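Local atomic coordinates of polyprenyl synthetase (Nonlabens dokdonensis, PDB entry 6KD7), a protein that probably joins isoprenoid diphosphate units into geranylgeranyl pyrophosphate, as a magnesium-dependent prenyltransferase of the FPP/GGPP synthase family. Residues A248-L251 and K252-F255; E260-E264 and E265-E269; K270-T273 and V274-F277. All coordinates share one frame; numbering follows the deposited sequence.

Contact 1. Residues A248-L251 and K252-F255; sequences ATEL and KEWF
K252 meets A248 one turn back in the short alpha-helix 248-254, an outlying piece of the mainly helical prenyl synthase fold, by an i to i+4 bond from K252 N to A248 O (2.9 Å). The lysine chain then runs extended past that same carbonyl, CG lying 3.2 Å from A248 O, and brings its CE near the A248 methyl. E253 follows with a weak backbone bond to T249 O. Its side chain lies alongside that of T249, pointing the same way, and the T249 methyl CG2 touches the carboxylate at OE1 (3.7 Å); a long, weak ion pair leads on from E253 to K91 of the second subunit. W254 carries the main side-chain contact. With CG anti to the carbonyl carbon (chi1 -82°), the indole hangs beside E250, whose chain extends along the same direction. In one of two modelled conformers of E250, and so tentatively, W254 NE1 donates to E250 OE1 at 3.1 Å. There the carboxylate oxygen uses its anti lone pair, lies somewhat off the indole plane, and receives the N-H at 143°, a bent bond, the two planes standing 39° apart. The same pair is joined in the main chain, W254 N to E250 O at 3.1 Å. Beyond E250, the indole packs on T273 and W254 CB on V274, both of helix 264-281, and the ring meets F221 of the second subunit edge-to-face. With the indole cut back to an alanine, helix 248-254 would probably lose its packing on T273 and on F221 of the second subunit, leaving a gap between them. F255, just past the helix, stacks its ring on Y238 and gives its backbone N to L251 O at 3.0 Å.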
loop_
_atom_site.group_PDB
_atom_site.type_symbol
_atom_site.label_atom_id
_atom_site.label_comp_id
_atom_site.label_asym_id
_atom_site.label_seq_id
_atom_site.Cartn_x
_atom_site.Cartn_y
_atom_site.Cartn_z
ATOM N N ALA A 248 21.176 -28.826 16.110
ATOM C CA ALA A 248 21.170 -27.372 16.391
ATOM C C ALA A 248 21.258 -26.570 15.091
ATOM O O ALA A 248 20.461 -25.649 14.907
ATOM C CB ALA A 248 22.308 -27.000 17.312
ATOM N N THR A 249 22.210 -26.894 14.224
ATOM C CA THR A 249 22.460 -26.117 12.985
ATOM C C THR A 249 21.219 -26.155 12.096
ATOM O O THR A 249 20.789 -25.082 11.669
ATOM C CB THR A 249 23.694 -26.590 12.220
ATOM O OG1 THR A 249 24.802 -26.043 12.922
ATOM C CG2 THR A 249 23.755 -26.059 10.807
ATOM N N GLU A 250 20.613 -27.324 11.826
ATOM C CA GLU A 250 19.437 -27.371 10.903
ATOM C C GLU A 250 18.160 -26.885 11.622
ATOM O O GLU A 250 17.201 -26.517 10.897
ATOM C CB GLU A 250 19.214 -28.728 10.205
ATOM C CG GLU A 250 18.328 -28.612 8.945
ATOM C CD GLU A 250 17.913 -29.918 8.286
ATOM O OE1 GLU A 250 16.688 -30.106 7.984
ATOM O OE2 GLU A 250 18.817 -30.760 8.111
ATOM N N LEU A 251 18.110 -26.860 12.963
ATOM C CA LEU A 251 16.997 -26.155 13.664
ATOM C C LEU A 251 17.154 -24.646 13.483
ATOM O O LEU A 251 16.190 -24.013 13.114
ATOM C CB LEU A 251 16.931 -26.509 15.149
ATOM C CG LEU A 251 15.986 -27.652 15.479
ATOM C CD1 LEU A 251 16.134 -28.034 16.934
ATOM C CD2 LEU A 251 14.553 -27.295 15.149
ATOM N N LYS A 252 18.346 -24.120 13.693
ATOM C CA LYS A 252 18.585 -22.670 13.513
ATOM C C LYS A 252 18.288 -22.271 12.064
ATOM O O LYS A 252 17.776 -21.156 11.874
ATOM C CB LYS A 252 19.986 -22.302 13.963
ATOM C CG LYS A 252 20.207 -22.519 15.449
ATOM C CD LYS A 252 21.561 -22.095 15.923
ATOM C CE LYS A 252 21.884 -22.679 17.276
ATOM N NZ LYS A 252 23.082 -22.017 17.838
ATOM N N GLU A 253 18.475 -23.171 11.102
ATOM C CA GLU A 253 18.270 -22.822 9.675
ATOM C C GLU A 253 16.776 -22.817 9.421
ATOM O O GLU A 253 16.296 -21.864 8.773
ATOM C CB GLU A 253 19.094 -23.723 8.751
ATOM C CG GLU A 253 20.537 -23.225 8.590
ATOM C CD GLU A 253 21.512 -24.264 8.049
ATOM O OE1 GLU A 253 22.735 -23.958 7.969
ATOM O OE2 GLU A 253 21.048 -25.386 7.711
ATOM N N TRP A 254 16.029 -23.767 9.979
ATOM C CA TRP A 254 14.552 -23.706 9.839
ATOM C C TRP A 254 14.042 -22.408 10.464
ATOM O O TRP A 254 13.136 -21.806 9.916
ATOM C CB TRP A 254 13.913 -24.931 10.488
ATOM C CG TRP A 254 13.922 -26.131 9.596
ATOM C CD1 TRP A 254 14.687 -27.247 9.736
ATOM C CD2 TRP A 254 13.154 -26.317 8.387
ATOM N NE1 TRP A 254 14.416 -28.133 8.727
ATOM C CE2 TRP A 254 13.493 -27.586 7.877
ATOM C CE3 TRP A 254 12.236 -25.532 7.675
ATOM C CZ2 TRP A 254 12.919 -28.103 6.717
ATOM C CZ3 TRP A 254 11.667 -26.040 6.524
ATOM C CH2 TRP A 254 12.010 -27.310 6.051
ATOM N N PHE A 255 14.632 -21.987 11.584
ATOM C CA PHE A 255 14.134 -20.831 12.383
ATOM C C PHE A 255 14.592 -19.527 11.734
ATOM O O PHE A 255 14.223 -18.469 12.245
ATOM C CB PHE A 255 14.534 -20.958 13.858
ATOM C CG PHE A 255 13.445 -21.576 14.707
ATOM C CD1 PHE A 255 12.974 -22.858 14.434
ATOM C CD2 PHE A 255 12.827 -20.856 15.726
ATOM C CE1 PHE A 255 11.927 -23.407 15.168
ATOM C CE2 PHE A 255 11.771 -21.399 16.450
ATOM C CZ PHE A 255 11.316 -22.669 16.170
#

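Contact 2. Residues E260-E264 and E265-E269; sequences ENMTE and EQIDE
T263 and Q266 form a capping box at the start of helix 264-281, and two torsions put their polar groups together: T263 OG1 stands between its own backbone N and carbonyl carbon (chi1 61°), while the Q266 chain leaves with CG beside the backbone N (chi1 -72°) and reaches extended back toward the loop. As N-cap, T263 takes Q266 N on its hydroxyl, OG1 lying 3.2 Å away. In return Q266 OE1 accepts T263 N at 3.0 Å along an almost straight N-H line (175°), though the donor is tilted from the plane of the amide. Threonine and glutamine side chains slant across each other, with the T263 CB and CG2 also near OE1. A bridging water gives a second hydrogen to Q266 OE1 and another to N261 O, which ties the amide to the loop two residues before the cap. The other end of this amide is engaged too: Q266 NE2 donates to T220 O of the second subunit, so bonds at both its oxygen and its nitrogen probably fix the rotation of the group. N261 likewise reaches the second subunit, through ND2 to E92.

From T263 O the helix takes up its regular pattern, receiving I267 N at 3.0 Å. M262, just before the cap, packs its CB on I267 CG1 (3.8 Å), and its methyl CE lies against the Q266 backbone, 3.6 Å from Q266 O. E264, at the start of the helix, and D268, one turn on, set like charges near each other on the exposed side, which probably costs a little electrostatically. The backbone bond between them, D268 N to E264 O, is 2.8 Å.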
loop_
_atom_site.group_PDB
_atom_site.type_symbol
_atom_site.label_atom_id
_atom_site.label_comp_id
_atom_site.label_asym_id
_atom_site.label_seq_id
_atom_site.Cartn_x
_atom_site.Cartn_y
_atom_site.Cartn_z
ATOM N N GLU A 260 6.421 -15.459 5.713
ATOM C CA GLU A 260 6.041 -14.623 4.544
ATOM C C GLU A 260 6.850 -14.976 3.290
ATOM O O GLU A 260 6.359 -14.637 2.234
ATOM C CB GLU A 260 6.211 -13.157 4.891
ATOM C CG GLU A 260 5.119 -12.710 5.825
ATOM C CD GLU A 260 5.344 -11.333 6.410
ATOM O OE1 GLU A 260 4.582 -10.975 7.329
ATOM O OE2 GLU A 260 6.278 -10.631 5.946
ATOM N N ASN A 261 7.978 -15.696 3.403
ATOM C CA ASN A 261 8.833 -16.145 2.266
ATOM C C ASN A 261 8.479 -17.579 1.880
ATOM O O ASN A 261 9.220 -18.192 1.054
ATOM C CB ASN A 261 10.310 -15.909 2.609
ATOM C CG ASN A 261 10.546 -14.423 2.815
ATOM O OD1 ASN A 261 9.919 -13.633 2.112
ATOM N ND2 ASN A 261 11.401 -14.028 3.761
ATOM N N MET A 262 7.370 -18.105 2.412
ATOM C CA MET A 262 7.038 -19.551 2.285
ATOM C C MET A 262 5.591 -19.718 1.814
ATOM O O MET A 262 4.774 -18.824 2.057
ATOM C CB MET A 262 7.250 -20.268 3.619
ATOM C CG MET A 262 8.618 -19.997 4.185
ATOM S SD MET A 262 8.904 -20.759 5.816
ATOM C CE MET A 262 8.988 -22.465 5.297
ATOM N N THR A 263 5.361 -20.783 1.060
ATOM C CA THR A 263 4.028 -21.337 0.713
ATOM C C THR A 263 3.465 -22.136 1.899
ATOM O O THR A 263 4.303 -22.675 2.695
ATOM C CB THR A 263 4.227 -22.289 -0.463
ATOM O OG1 THR A 263 5.102 -23.344 -0.053
ATOM C CG2 THR A 263 4.844 -21.594 -1.659
ATOM N N GLU A 264 2.132 -22.321 1.948
ATOM C CA GLU A 264 1.426 -23.184 2.940
ATOM C C GLU A 264 2.182 -24.499 3.127
ATOM O O GLU A 264 2.501 -24.879 4.286
ATOM C CB GLU A 264 -0.033 -23.420 2.541
ATOM C CG GLU A 264 -0.983 -22.385 3.138
ATOM C CD GLU A 264 -0.695 -22.075 4.610
ATOM O OE1 GLU A 264 -0.337 -20.915 4.911
ATOM O OE2 GLU A 264 -0.767 -23.010 5.460
ATOM N N GLU A 265 2.527 -25.139 2.027
ATOM C CA GLU A 265 3.065 -26.517 2.038
ATOM C C GLU A 265 4.462 -26.491 2.651
ATOM O O GLU A 265 4.877 -27.504 3.300
ATOM C CB GLU A 265 3.064 -27.072 0.612
ATOM C CG GLU A 265 1.877 -26.562 -0.193
ATOM C CD GLU A 265 1.296 -27.652 -1.060
ATOM O OE1 GLU A 265 2.074 -28.188 -1.866
ATOM O OE2 GLU A 265 0.096 -28.002 -0.880
ATOM N N GLN A 266 5.187 -25.383 2.441
ATOM C CA GLN A 266 6.561 -25.225 2.994
ATOM C C GLN A 266 6.423 -25.054 4.514
ATOM O O GLN A 266 7.251 -25.637 5.254
ATOM C CB GLN A 266 7.309 -24.078 2.291
ATOM C CG GLN A 266 7.710 -24.452 0.870
ATOM C CD GLN A 266 8.182 -23.336 -0.039
ATOM O OE1 GLN A 266 7.818 -22.154 0.096
ATOM N NE2 GLN A 266 9.020 -23.753 -0.989
ATOM N N ILE A 267 5.416 -24.288 4.933
ATOM C CA ILE A 267 5.133 -24.005 6.369
ATOM C C ILE A 267 4.787 -25.345 7.045
ATOM O O ILE A 267 5.504 -25.728 8.013
ATOM C CB ILE A 267 4.044 -22.927 6.478
ATOM C CG1 ILE A 267 4.606 -21.591 5.977
ATOM C CG2 ILE A 267 3.501 -22.850 7.909
ATOM C CD1 ILE A 267 3.593 -20.449 5.911
ATOM N N ASP A 268 3.883 -26.109 6.432
ATOM C CA ASP A 268 3.489 -27.438 6.963
ATOM C C ASP A 268 4.714 -28.354 6.992
ATOM O O ASP A 268 4.903 -29.015 8.001
ATOM C CB ASP A 268 2.350 -28.048 6.149
ATOM C CG ASP A 268 1.043 -27.307 6.331
ATOM O OD1 ASP A 268 0.972 -26.487 7.236
ATOM O OD2 ASP A 268 0.116 -27.556 5.561
ATOM N N GLU A 269 5.552 -28.348 5.952
ATOM C CA GLU A 269 6.757 -29.215 6.001
ATOM C C GLU A 269 7.690 -28.744 7.115
ATOM O O GLU A 269 8.346 -29.590 7.723
ATOM C CB GLU A 269 7.495 -29.351 4.671
ATOM C CG GLU A 269 8.696 -30.267 4.800
ATOM C CD GLU A 269 9.546 -30.479 3.565
ATOM O OE1 GLU A 269 10.680 -30.941 3.710
ATOM O OE2 GLU A 269 9.070 -30.182 2.478
HETATM O O HOH W 1 8.460 -19.674 -1.013
#

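Contact 3. Residues K270-T273 and V274-F277; sequences KKET and VKVF
V274 and K270 share the shortest bond within residues 270-277, V274 N to K270 O at 2.8 Å, the first of four i to i+4 bonds that continue alpha-helix 264-281. K275 N to K271 O (2.9 Å), V276 N to E272 O and F277 N to T273 O complete the set. Charged side chains add little within these two turns: E272 and K275 lie side by side, but E272 OE2 stays 4.2 Å from K275 NZ, beyond a salt bridge, and the lysine gives its ammonium group to A214 O instead. K275 bends at chi3 (61°) after its CB, CG and CD have run over K271 O.

Packing follows on the side facing helix 248-254. The T273 methyl lies anti to the backbone N, and from there CG2 meets the F277 ring at CE2 (3.6 Å), the two side chains pointing the same way; the hydroxyl, on another branch, bonds back to E269 O. V274 brings CG2 over K270 O at 3.2 Å and against K270 CG (4.1 Å), next to the fully extended lysine chain.

T273 and V274 pack on W254 of helix 248-254, and F277 on one conformer of its E250. K270, V274 and K275 touch I229 of helix 227-230, while K270 NZ bonds N232 and K271 forms a salt bridge with E224. Residues 270-277 thus pack against both helix 248-254 and helix 227-230, with E224 and N232 bonded to their lysines.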
loop_
_atom_site.group_PDB
_atom_site.type_symbol
_atom_site.label_atom_id
_atom_site.label_comp_id
_atom_site.label_asym_id
_atom_site.label_seq_id
_atom_site.Cartn_x
_atom_site.Cartn_y
_atom_site.Cartn_z
ATOM N N LYS A 270 7.804 -27.431 7.295
ATOM C CA LYS A 270 8.665 -26.881 8.366
ATOM C C LYS A 270 8.129 -27.361 9.719
ATOM O O LYS A 270 8.923 -27.819 10.526
ATOM C CB LYS A 270 8.634 -25.352 8.319
ATOM C CG LYS A 270 9.450 -24.669 9.403
ATOM C CD LYS A 270 9.388 -23.169 9.373
ATOM C CE LYS A 270 10.271 -22.534 10.420
ATOM N NZ LYS A 270 10.251 -21.063 10.334
ATOM N N LYS A 271 6.814 -27.307 9.913
ATOM C CA LYS A 271 6.214 -27.736 11.201
ATOM C C LYS A 271 6.467 -29.226 11.439
ATOM O O LYS A 271 6.947 -29.553 12.520
ATOM C CB LYS A 271 4.716 -27.442 11.199
ATOM C CG LYS A 271 4.351 -25.970 11.130
ATOM C CD LYS A 271 2.871 -25.724 11.176
ATOM C CE LYS A 271 2.516 -24.257 11.188
ATOM N NZ LYS A 271 1.058 -24.058 11.280
ATOM N N GLU A 272 6.250 -30.069 10.428
ATOM C CA GLU A 272 6.471 -31.536 10.591
ATOM C C GLU A 272 7.944 -31.786 10.857
ATOM O O GLU A 272 8.269 -32.518 11.810
ATOM C CB GLU A 272 5.895 -32.348 9.427
ATOM C CG GLU A 272 4.364 -32.365 9.415
ATOM C CD GLU A 272 3.672 -32.472 10.792
ATOM O OE1 GLU A 272 4.128 -33.297 11.662
ATOM O OE2 GLU A 272 2.696 -31.698 11.027
ATOM N N THR A 273 8.834 -31.114 10.138
ATOM C CA THR A 273 10.281 -31.392 10.259
ATOM C C THR A 273 10.789 -30.896 11.604
ATOM O O THR A 273 11.584 -31.638 12.271
ATOM C CB THR A 273 11.078 -30.737 9.126
ATOM O OG1 THR A 273 10.439 -31.052 7.889
ATOM C CG2 THR A 273 12.511 -31.197 9.143
ATOM N N VAL A 274 10.394 -29.675 11.992
ATOM C CA VAL A 274 10.857 -29.124 13.300
ATOM C C VAL A 274 10.275 -29.985 14.432
ATOM O O VAL A 274 11.027 -30.324 15.354
ATOM C CB VAL A 274 10.500 -27.642 13.445
ATOM C CG1 VAL A 274 10.759 -27.149 14.863
ATOM C CG2 VAL A 274 11.273 -26.822 12.431
ATOM N N LYS A 275 8.996 -30.361 14.361
ATOM C CA LYS A 275 8.392 -31.282 15.377
ATOM C C LYS A 275 9.282 -32.522 15.503
ATOM O O LYS A 275 9.706 -32.852 16.654
ATOM C CB LYS A 275 6.933 -31.585 15.052
ATOM C CG LYS A 275 6.004 -30.437 15.426
ATOM C CD LYS A 275 4.620 -30.528 14.847
ATOM C CE LYS A 275 3.910 -31.779 15.310
ATOM N NZ LYS A 275 2.448 -31.581 15.236
ATOM N N VAL A 276 9.718 -33.096 14.380
ATOM C CA VAL A 276 10.563 -34.323 14.451
ATOM C C VAL A 276 11.885 -33.979 15.126
ATOM O O VAL A 276 12.334 -34.796 15.962
ATOM C CB VAL A 276 10.753 -34.975 13.068
ATOM C CG1 VAL A 276 11.778 -36.097 13.141
ATOM C CG2 VAL A 276 9.414 -35.456 12.502
ATOM N N PHE A 277 12.498 -32.841 14.814
ATOM C CA PHE A 277 13.764 -32.436 15.489
ATOM C C PHE A 277 13.538 -32.247 16.995
ATOM O O PHE A 277 14.411 -32.565 17.808
ATOM C CB PHE A 277 14.345 -31.149 14.898
ATOM C CG PHE A 277 15.097 -31.365 13.611
ATOM C CD1 PHE A 277 16.152 -32.264 13.556
ATOM C CD2 PHE A 277 14.733 -30.696 12.452
ATOM C CE1 PHE A 277 16.825 -32.480 12.364
ATOM C CE2 PHE A 277 15.416 -30.909 11.263
ATOM C CZ PHE A 277 16.460 -31.793 11.225
#

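Along the chain the three contacts come in series, none nesting or crossing. Contact 1 spans helix 248-254; a loop leads to contact 2, which closes the first turn of helix 264-281, and contact 3 continues that same helix. The chain doubles back, so contact 3 packs against contact 1: W254 CB lies 3.8 Å from V274 CG2, and W254 NE1 3.6 Å from T273 CG2. Contacts 1 and 2 do not touch, their centres about 16 Å apart, yet both meet F221 of the second subunit. Contact 2 reaches contact 3 by M262 CE against K270 CD. Contacts 1 and 2 thus lie at the subunit boundary, while contact 3 packs within its own chain.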